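Local coordinates for high affinity transport system protein p37 (Mycoplasma hyorhinis, PDB 3EKI) that binds thiamine diphosphate outside the cell membrane, as the lipoprotein component of a high-affinity transport system, at residues I46-S51 / N70-N75; K233-K238 / E333-T338; L261-L266 / F274-E279. All coordinates share one frame; numbering follows the deposited sequence.

Contact 1 of 3, residues I46-S51 / N70-N75; sequences ITFGVS and NTFLEN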
loop_
_atom_site.group_PDB
_atom_site.type_symbol
_atom_site.label_atom_id
_atom_site.label_comp_id
_atom_site.label_asym_id
_atom_site.label_seq_id
_atom_site.Cartn_x
_atom_site.Cartn_y
_atom_site.Cartn_z
ATOM N N ILE A 46 -19.772 -8.276 15.246
ATOM C CA ILE A 46 -18.559 -7.570 14.853
ATOM C C ILE A 46 -18.761 -7.097 13.416
ATOM O O ILE A 46 -19.108 -7.909 12.576
ATOM C CB ILE A 46 -17.343 -8.476 15.044
ATOM C CG1 ILE A 46 -17.003 -8.765 16.510
ATOM C CG2 ILE A 46 -16.123 -7.925 14.314
ATOM C CD1 ILE A 46 -16.352 -7.576 17.198
ATOM N N THR A 47 -18.552 -5.810 13.210
ATOM C CA THR A 47 -18.657 -5.190 11.902
ATOM C C THR A 47 -17.301 -4.656 11.443
ATOM O O THR A 47 -16.730 -3.816 12.139
ATOM C CB THR A 47 -19.683 -4.040 11.935
ATOM O OG1 THR A 47 -20.970 -4.558 12.291
ATOM C CG2 THR A 47 -19.823 -3.405 10.559
ATOM N N PHE A 48 -16.806 -5.133 10.311
ATOM C CA PHE A 48 -15.614 -4.621 9.651
ATOM C C PHE A 48 -15.939 -3.497 8.665
ATOM O O PHE A 48 -16.854 -3.593 7.838
ATOM C CB PHE A 48 -14.931 -5.762 8.894
ATOM C CG PHE A 48 -14.457 -6.939 9.735
ATOM C CD1 PHE A 48 -14.157 -6.827 11.080
ATOM C CD2 PHE A 48 -14.306 -8.181 9.141
ATOM C CE1 PHE A 48 -13.721 -7.941 11.791
ATOM C CE2 PHE A 48 -13.863 -9.290 9.836
ATOM C CZ PHE A 48 -13.551 -9.153 11.170
ATOM N N GLY A 49 -15.190 -2.412 8.688
ATOM C CA GLY A 49 -15.320 -1.361 7.697
ATOM C C GLY A 49 -14.557 -1.814 6.464
ATOM O O GLY A 49 -13.443 -2.329 6.605
ATOM N N VAL A 50 -15.184 -1.644 5.306
ATOM C CA VAL A 50 -14.526 -1.923 4.033
ATOM C C VAL A 50 -14.864 -0.786 3.058
ATOM O O VAL A 50 -15.890 -0.140 3.186
ATOM C CB VAL A 50 -14.900 -3.252 3.364
ATOM C CG1 VAL A 50 -14.624 -4.426 4.290
ATOM C CG2 VAL A 50 -16.352 -3.229 2.901
ATOM N N SER A 51 -13.956 -0.610 2.102
ATOM C CA SER A 51 -14.132 0.491 1.167
ATOM C C SER A 51 -15.472 0.405 0.421
ATOM O O SER A 51 -15.791 -0.643 -0.132
ATOM C CB SER A 51 -13.014 0.559 0.128
ATOM O OG SER A 51 -13.393 1.540 -0.837
ATOM N N ASN A 70 -19.320 -11.800 1.297
ATOM C CA ASN A 70 -20.201 -12.735 2.010
ATOM C C ASN A 70 -19.555 -14.082 2.241
ATOM O O ASN A 70 -19.671 -14.705 3.307
ATOM C CB ASN A 70 -21.537 -12.853 1.247
ATOM C CG ASN A 70 -22.310 -11.559 1.448
ATOM O OD1 ASN A 70 -22.095 -10.862 2.444
ATOM N ND2 ASN A 70 -23.209 -11.249 0.523
ATOM N N THR A 71 -18.824 -14.633 1.277
ATOM C CA THR A 71 -18.100 -15.872 1.510
ATOM C C THR A 71 -17.066 -15.711 2.599
ATOM O O THR A 71 -16.849 -16.532 3.482
ATOM C CB THR A 71 -17.359 -16.333 0.234
ATOM O OG1 THR A 71 -18.330 -16.676 -0.760
ATOM C CG2 THR A 71 -16.524 -17.564 0.535
ATOM N N PHE A 72 -16.361 -14.565 2.488
ATOM C CA PHE A 72 -15.355 -14.287 3.506
ATOM C C PHE A 72 -16.001 -14.230 4.899
ATOM O O PHE A 72 -15.443 -14.832 5.807
ATOM C CB PHE A 72 -14.636 -12.980 3.201
ATOM C CG PHE A 72 -13.768 -12.413 4.317
ATOM C CD1 PHE A 72 -12.507 -12.914 4.515
ATOM C CD2 PHE A 72 -14.247 -11.396 5.128
ATOM C CE1 PHE A 72 -11.694 -12.400 5.516
ATOM C CE2 PHE A 72 -13.437 -10.876 6.140
ATOM C CZ PHE A 72 -12.180 -11.398 6.320
ATOM N N LEU A 73 -17.105 -13.509 5.007
ATOM C CA LEU A 73 -17.713 -13.351 6.342
ATOM C C LEU A 73 -18.212 -14.652 6.944
ATOM O O LEU A 73 -18.134 -14.863 8.162
ATOM C CB LEU A 73 -18.875 -12.357 6.245
ATOM C CG LEU A 73 -18.441 -10.902 6.060
ATOM C CD1 LEU A 73 -19.656 -10.087 5.657
ATOM C CD2 LEU A 73 -17.740 -10.373 7.297
ATOM N N GLU A 74 -18.728 -15.520 6.084
ATOM C CA GLU A 74 -19.183 -16.831 6.516
ATOM C C GLU A 74 -17.991 -17.661 6.964
ATOM O O GLU A 74 -18.012 -18.243 8.047
ATOM C CB GLU A 74 -19.976 -17.551 5.423
ATOM C CG GLU A 74 -20.334 -18.979 5.774
ATOM C CD GLU A 74 -21.460 -19.119 6.787
ATOM O OE1 GLU A 74 -22.120 -18.116 7.120
ATOM O OE2 GLU A 74 -21.671 -20.258 7.259
ATOM N N ASN A 75 -16.906 -17.710 6.175
ATOM C CA ASN A 75 -15.738 -18.449 6.606
ATOM C C ASN A 75 -15.157 -17.913 7.909
ATOM O O ASN A 75 -14.675 -18.670 8.758
ATOM C CB ASN A 75 -14.671 -18.349 5.510
ATOM C CG ASN A 75 -15.002 -19.176 4.287
ATOM O OD1 ASN A 75 -15.941 -19.960 4.281
ATOM N ND2 ASN A 75 -14.222 -19.011 3.214
#
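Phe48 and Leu73 bring strand 46-51 and helix 70-75 closest together, their CA atoms 9.6 Å apart, a spacing bridged by side chains alone. The pair is the opening half of a beta-alpha-beta crossover: the chain leaves strand 45-51, runs through helix 64-85 and returns as strand 97-103, which lies parallel to the first. One aromatic residue of the strand does the work on its side. Phe48 extends from the strand toward the helix with its CG anti to the carbonyl carbon (chi1 -61°), and its CD2-CE2 side receives both helix residues. Phe72 reaches back with CG anti to the backbone N (chi1 168°). The two side chains cross at about a right angle, and CE2 of Phe72 arrives at the edge of the Phe48 ring, near its plane. Leu73 starts off to the side of the strand, but its end swings back and brings CD2 to 4.5 Å from Phe48 CD2 in a looser contact. No hydrogen bond spans the segments; the interface is wholly apolar and buried. Phe76, one turn along the helix from Phe72, meets both rings and sits edge-to-face with Phe48, while Phe122 and Tyr375 extend the aromatic cluster. Thr47 points away from the helix, and its N donates to OD1 of Asp121, a calcium ligand. The nearest approach of the two segments is ring carbon to ring carbon, Phe48 CE2 to Phe72 CE2 at 4.0 Å.

Contact 2 of 3, residues K233-K238 / E333-T338; sequences KAWNDK and EALIVT
The indole of Trp235, projecting from the last turn of helix 225-236, packs against two consecutive residues of strand 331-337, Leu335 and Ile336. Both point toward the helix, consistent with the classic beta bulge they form opposite Ile219 of strand 217-223. The tight part is the six-membered ring. Leu335 CD2 sits over one face in a CH-pi contact, 4.2 Å from the centroid of the Trp235 six-membered ring and 24° off the normal, displaced toward the rim so that it is nearest Trp235 CE3, at 3.8 Å. Ile336 crosses the indole at about a right angle and takes its far end: CD1 lies 3.8 Å from Trp235 CZ2, and CG2 lies 4.1 Å from Trp235 CH2. The nearest CA atoms, those of Trp235 and Leu335, are 9.5 Å apart; a chi1 of 176° swings the indole away from the Trp235 N and across that distance. Its NE1 donates to Gly165 O, which fixes the polar edge. The loose side is the helix end. Asn236 and Asp237 are exposed, with Asn236 OD1 lying in the indole plane at its edge, and Lys238 turns the chain out of the helix in a Schellman motif with positive phi (53°). Glu333 is only partly exposed and forms a salt bridge with Lys232 of the same helix. Around the buried part, His269 stacks on the indole and Phe270 meets it steeply. Ile336 also touches Leu171 and Val172 of helix 170-184, so at the outermost strand of the mixed sheet its side chain meets both that helix and Trp235 of helix 225-236.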
loop_
_atom_site.group_PDB
_atom_site.type_symbol
_atom_site.label_atom_id
_atom_site.label_comp_id
_atom_site.label_asym_id
_atom_site.label_seq_id
_atom_site.Cartn_x
_atom_site.Cartn_y
_atom_site.Cartn_z
ATOM N N LYS A 233 21.152 13.333 -15.438
ATOM C CA LYS A 233 22.261 14.246 -15.155
ATOM C C LYS A 233 21.930 15.163 -13.984
ATOM O O LYS A 233 22.746 15.454 -13.107
ATOM C CB LYS A 233 22.616 15.091 -16.388
ATOM C CG LYS A 233 23.788 16.035 -16.191
ATOM C CD LYS A 233 24.373 16.519 -17.513
ATOM C CE LYS A 233 25.892 16.644 -17.454
ATOM N NZ LYS A 233 26.398 17.544 -18.535
ATOM N N ALA A 234 20.692 15.631 -13.936
ATOM C CA ALA A 234 20.328 16.528 -12.844
ATOM C C ALA A 234 20.346 15.787 -11.515
ATOM O O ALA A 234 20.762 16.287 -10.470
ATOM C CB ALA A 234 18.984 17.155 -13.144
ATOM N N TRP A 235 19.857 14.543 -11.542
ATOM C CA TRP A 235 19.924 13.693 -10.361
ATOM C C TRP A 235 21.364 13.500 -9.909
ATOM O O TRP A 235 21.728 13.683 -8.756
ATOM C CB TRP A 235 19.285 12.345 -10.675
ATOM C CG TRP A 235 19.378 11.343 -9.582
ATOM C CD1 TRP A 235 20.343 10.400 -9.426
ATOM C CD2 TRP A 235 18.474 11.163 -8.474
ATOM N NE1 TRP A 235 20.129 9.636 -8.311
ATOM C CE2 TRP A 235 18.985 10.092 -7.717
ATOM C CE3 TRP A 235 17.301 11.800 -8.062
ATOM C CZ2 TRP A 235 18.370 9.615 -6.541
ATOM C CZ3 TRP A 235 16.697 11.320 -6.897
ATOM C CH2 TRP A 235 17.236 10.250 -6.169
ATOM N N ASN A 236 22.233 13.118 -10.848
ATOM C CA ASN A 236 23.620 12.810 -10.526
ATOM C C ASN A 236 24.361 14.042 -10.011
ATOM O O ASN A 236 25.287 13.875 -9.209
ATOM C CB ASN A 236 24.343 12.251 -11.762
ATOM C CG ASN A 236 23.874 10.889 -12.218
ATOM O OD1 ASN A 236 23.264 10.109 -11.497
ATOM N ND2 ASN A 236 24.167 10.572 -13.474
ATOM N N ASP A 237 23.985 15.209 -10.488
ATOM C CA ASP A 237 24.637 16.469 -10.165
ATOM C C ASP A 237 23.995 17.149 -8.960
ATOM O O ASP A 237 24.425 18.219 -8.534
ATOM C CB ASP A 237 24.602 17.455 -11.338
ATOM C CG ASP A 237 25.559 17.082 -12.462
ATOM O OD1 ASP A 237 26.197 16.024 -12.372
ATOM O OD2 ASP A 237 25.662 17.863 -13.430
ATOM N N LYS A 238 22.933 16.522 -8.451
ATOM C CA LYS A 238 22.112 17.069 -7.366
ATOM C C LYS A 238 21.612 18.473 -7.668
ATOM O O LYS A 238 21.536 19.369 -6.842
ATOM C CB LYS A 238 22.831 16.964 -6.021
ATOM C CG LYS A 238 23.135 15.531 -5.641
ATOM C CD LYS A 238 23.807 15.357 -4.303
ATOM C CE LYS A 238 24.218 13.905 -4.067
ATOM N NZ LYS A 238 24.934 13.745 -2.777
ATOM N N GLU A 333 10.526 4.795 -17.037
ATOM C CA GLU A 333 11.341 3.836 -16.327
ATOM C C GLU A 333 11.506 4.234 -14.866
ATOM O O GLU A 333 11.327 5.401 -14.518
ATOM C CB GLU A 333 12.723 3.702 -16.980
ATOM C CG GLU A 333 13.539 4.972 -16.961
ATOM C CD GLU A 333 14.699 4.977 -17.954
ATOM O OE1 GLU A 333 15.753 5.536 -17.597
ATOM O OE2 GLU A 333 14.619 4.460 -19.084
ATOM N N ALA A 334 11.856 3.255 -14.054
ATOM C CA ALA A 334 12.110 3.488 -12.654
ATOM C C ALA A 334 13.465 4.170 -12.457
ATOM O O ALA A 334 14.467 3.730 -13.030
ATOM C CB ALA A 334 12.069 2.169 -11.899
ATOM N N LEU A 335 13.480 5.195 -11.621
ATOM C CA LEU A 335 14.716 5.852 -11.211
ATOM C C LEU A 335 15.278 5.306 -9.916
ATOM O O LEU A 335 16.457 4.954 -9.786
ATOM C CB LEU A 335 14.452 7.354 -11.111
ATOM C CG LEU A 335 15.609 8.188 -10.542
ATOM C CD1 LEU A 335 16.728 8.282 -11.541
ATOM C CD2 LEU A 335 15.044 9.544 -10.138
ATOM N N ILE A 336 14.419 5.195 -8.889
ATOM C CA ILE A 336 14.825 4.726 -7.588
ATOM C C ILE A 336 13.559 4.340 -6.811
ATOM O O ILE A 336 12.506 4.908 -7.113
ATOM C CB ILE A 336 15.632 5.780 -6.815
ATOM C CG1 ILE A 336 16.364 5.269 -5.579
ATOM C CG2 ILE A 336 14.765 6.982 -6.478
ATOM C CD1 ILE A 336 17.414 6.206 -5.034
ATOM N N VAL A 337 13.689 3.380 -5.906
ATOM C CA VAL A 337 12.553 3.115 -5.003
ATOM C C VAL A 337 12.790 3.834 -3.682
ATOM O O VAL A 337 13.782 4.559 -3.504
ATOM C CB VAL A 337 12.290 1.627 -4.782
ATOM C CG1 VAL A 337 11.988 1.012 -6.161
ATOM C CG2 VAL A 337 13.402 0.893 -4.081
ATOM N N THR A 338 11.902 3.663 -2.714
ATOM C CA THR A 338 12.062 4.341 -1.435
ATOM C C THR A 338 12.441 3.361 -0.330
ATOM O O THR A 338 12.608 2.173 -0.547
ATOM C CB THR A 338 10.784 5.074 -1.004
ATOM O OG1 THR A 338 9.783 4.104 -0.590
ATOM C CG2 THR A 338 10.163 5.893 -2.127
#

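Contact 3 of 3, residues L261-L266 / F274-E279; sequences LEETIL and FTTLNE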
loop_
_atom_site.group_PDB
_atom_site.type_symbol
_atom_site.label_atom_id
_atom_site.label_comp_id
_atom_site.label_asym_id
_atom_site.label_seq_id
_atom_site.Cartn_x
_atom_site.Cartn_y
_atom_site.Cartn_z
ATOM N N LEU A 261 7.187 9.148 1.231
ATOM C CA LEU A 261 8.395 8.324 1.125
ATOM C C LEU A 261 9.314 8.868 0.038
ATOM O O LEU A 261 10.534 8.807 0.195
ATOM C CB LEU A 261 8.052 6.860 0.856
ATOM C CG LEU A 261 7.396 6.177 2.061
ATOM C CD1 LEU A 261 6.789 4.845 1.635
ATOM C CD2 LEU A 261 8.405 5.970 3.172
ATOM N N GLU A 262 8.727 9.349 -1.047
ATOM C CA GLU A 262 9.533 9.924 -2.132
ATOM C C GLU A 262 10.121 11.268 -1.705
ATOM O O GLU A 262 11.263 11.566 -2.057
ATOM C CB GLU A 262 8.701 10.068 -3.413
ATOM C CG GLU A 262 8.282 8.752 -4.025
ATOM C CD GLU A 262 7.002 8.128 -3.511
ATOM O OE1 GLU A 262 6.394 8.666 -2.565
ATOM O OE2 GLU A 262 6.618 7.090 -4.105
ATOM N N GLU A 263 9.329 12.076 -0.984
ATOM C CA GLU A 263 9.868 13.323 -0.441
ATOM C C GLU A 263 11.134 13.069 0.352
ATOM O O GLU A 263 12.150 13.768 0.225
ATOM C CB GLU A 263 8.824 14.023 0.435
ATOM C CG GLU A 263 9.367 15.169 1.296
ATOM C CD GLU A 263 8.225 15.817 2.037
ATOM O OE1 GLU A 263 8.002 17.027 1.943
ATOM O OE2 GLU A 263 7.496 15.073 2.745
ATOM N N THR A 264 11.149 12.052 1.219
ATOM C CA THR A 264 12.323 11.684 1.988
ATOM C C THR A 264 13.521 11.341 1.099
ATOM O O THR A 264 14.634 11.819 1.359
ATOM C CB THR A 264 12.027 10.459 2.887
ATOM O OG1 THR A 264 11.035 10.840 3.851
ATOM C CG2 THR A 264 13.237 10.026 3.688
ATOM N N ILE A 265 13.314 10.525 0.064
ATOM C CA ILE A 265 14.439 10.210 -0.830
ATOM C C ILE A 265 15.023 11.462 -1.507
ATOM O O ILE A 265 16.246 11.618 -1.576
ATOM C CB ILE A 265 13.982 9.195 -1.886
ATOM C CG1 ILE A 265 13.588 7.827 -1.294
ATOM C CG2 ILE A 265 15.034 8.991 -2.955
ATOM C CD1 ILE A 265 14.621 7.220 -0.366
ATOM N N LEU A 266 14.159 12.341 -1.984
ATOM C CA LEU A 266 14.553 13.588 -2.641
ATOM C C LEU A 266 15.280 14.513 -1.702
ATOM O O LEU A 266 16.277 15.130 -2.088
ATOM C CB LEU A 266 13.319 14.274 -3.247
ATOM C CG LEU A 266 12.631 13.539 -4.394
ATOM C CD1 LEU A 266 11.415 14.286 -4.909
ATOM C CD2 LEU A 266 13.593 13.283 -5.549
ATOM N N PHE A 274 16.108 22.021 -0.628
ATOM C CA PHE A 274 14.747 22.405 -0.258
ATOM C C PHE A 274 14.363 21.909 1.139
ATOM O O PHE A 274 15.015 21.014 1.691
ATOM C CB PHE A 274 13.732 21.877 -1.275
ATOM C CG PHE A 274 13.494 20.390 -1.283
ATOM C CD1 PHE A 274 12.477 19.787 -0.567
ATOM C CD2 PHE A 274 14.325 19.556 -2.031
ATOM C CE1 PHE A 274 12.267 18.427 -0.571
ATOM C CE2 PHE A 274 14.104 18.194 -2.038
ATOM C CZ PHE A 274 13.096 17.601 -1.320
ATOM N N THR A 275 13.334 22.413 1.803
ATOM C CA THR A 275 12.839 22.029 3.116
ATOM C C THR A 275 11.804 20.912 3.096
ATOM O O THR A 275 11.937 19.799 3.583
ATOM C CB THR A 275 12.168 23.261 3.772
ATOM O OG1 THR A 275 11.098 23.681 2.895
ATOM C CG2 THR A 275 13.112 24.427 3.905
ATOM N N THR A 276 10.658 21.198 2.354
ATOM C CA THR A 276 9.645 20.196 2.162
ATOM C C THR A 276 9.103 20.339 0.744
ATOM O O THR A 276 9.184 21.426 0.157
ATOM C CB THR A 276 8.430 20.310 3.106
ATOM O OG1 THR A 276 7.782 21.564 2.835
ATOM C CG2 THR A 276 8.863 20.302 4.550
ATOM N N LEU A 277 8.527 19.243 0.252
ATOM C CA LEU A 277 7.877 19.334 -1.046
ATOM C C LEU A 277 6.725 20.327 -1.030
ATOM O O LEU A 277 6.479 21.062 -1.987
ATOM C CB LEU A 277 7.389 17.975 -1.523
ATOM C CG LEU A 277 8.391 16.957 -2.034
ATOM C CD1 LEU A 277 7.629 15.916 -2.845
ATOM C CD2 LEU A 277 9.499 17.581 -2.864
ATOM N N ASN A 278 5.953 20.412 0.065
ATOM C CA ASN A 278 4.873 21.412 0.081
ATOM C C ASN A 278 5.399 22.836 -0.013
ATOM O O ASN A 278 4.864 23.686 -0.725
ATOM C CB ASN A 278 4.045 21.214 1.371
ATOM C CG ASN A 278 2.973 20.158 1.151
ATOM O OD1 ASN A 278 2.835 19.586 0.066
ATOM N ND2 ASN A 278 2.192 19.882 2.192
ATOM N N GLU A 279 6.492 23.113 0.703
ATOM C CA GLU A 279 7.058 24.460 0.621
ATOM C C GLU A 279 7.608 24.734 -0.770
ATOM O O GLU A 279 7.370 25.817 -1.283
ATOM C CB GLU A 279 8.160 24.698 1.645
ATOM C CG GLU A 279 7.688 25.459 2.882
ATOM C CD GLU A 279 8.817 25.811 3.831
ATOM O OE1 GLU A 279 9.420 26.898 3.681
ATOM O OE2 GLU A 279 9.107 25.005 4.738
HETATM O O HOH W 1 5.691 18.313 2.407
#
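Glu263 O lies at the edge of the Phe274 ring, near its plane, 4.2 Å from Phe274 CZ. Leu266 packs beside it: its CB is 3.9 Å from Phe274 CZ, and its carbonyl O is nearest Phe274 CE2. Trp240 stacks on the Phe274 ring, and Thr276 CA lies in plane at its edge. Leu277 slides past Glu263 in the opposite direction, its CG resting on CB and CG of Glu263. Its CD2 reaches Leu266 CD1 only loosely, at 4.3 Å. A short connection joins helix 256-269 to helix 277-283, and a side chain of the first helix bonds to the start of the second. The Glu263 side chain, swung clear of its own N by a chi1 of 167° and extended beyond CG, lies alongside Thr276, pointing the same way, and delivers its carboxylate to the helix start. There Glu263 OE1 accepts from Leu277 N through its anti lone pair, a nearly straight bond of 2.8 Å with an N-H...O angle of 160°. The same OE1 accepts from a water at 2.7 Å, and that water accepts in turn from Asn278 N. Thr276 is the N-cap, its OG1 accepting from Glu279 N at 2.9 Å. Three successive backbone N-H groups of the first turn are therefore satisfied by a carboxylate, a water and a hydroxyl. Two donors on one oxygen, beside the positive end of a helix dipole, would be expected to stabilise the ionised form of Glu263.

In the fold
From the N terminus, contact 1 closes first, joining strand 45-51 to helix 64-85 across 18 intervening residues. It lies on the opposite side of the chain's centre from the other two, consistent with the two-lobed build of substrate-binding proteins. Much later contact 2 opens at helix 225-236 and closes about 95 residues on, at strand 331-337. Contact 3, between helices 256-269 and 277-283, is nested inside that loop. Contacts 2 and 3 have centres 14 Å apart and touch: Trp235 packs on Leu266, and Thr338 on Leu261 and Ile265. Helix 256-269 thus ties both together, whereas contact 1 stays about 20 Å from contact 3 at the nearest atoms.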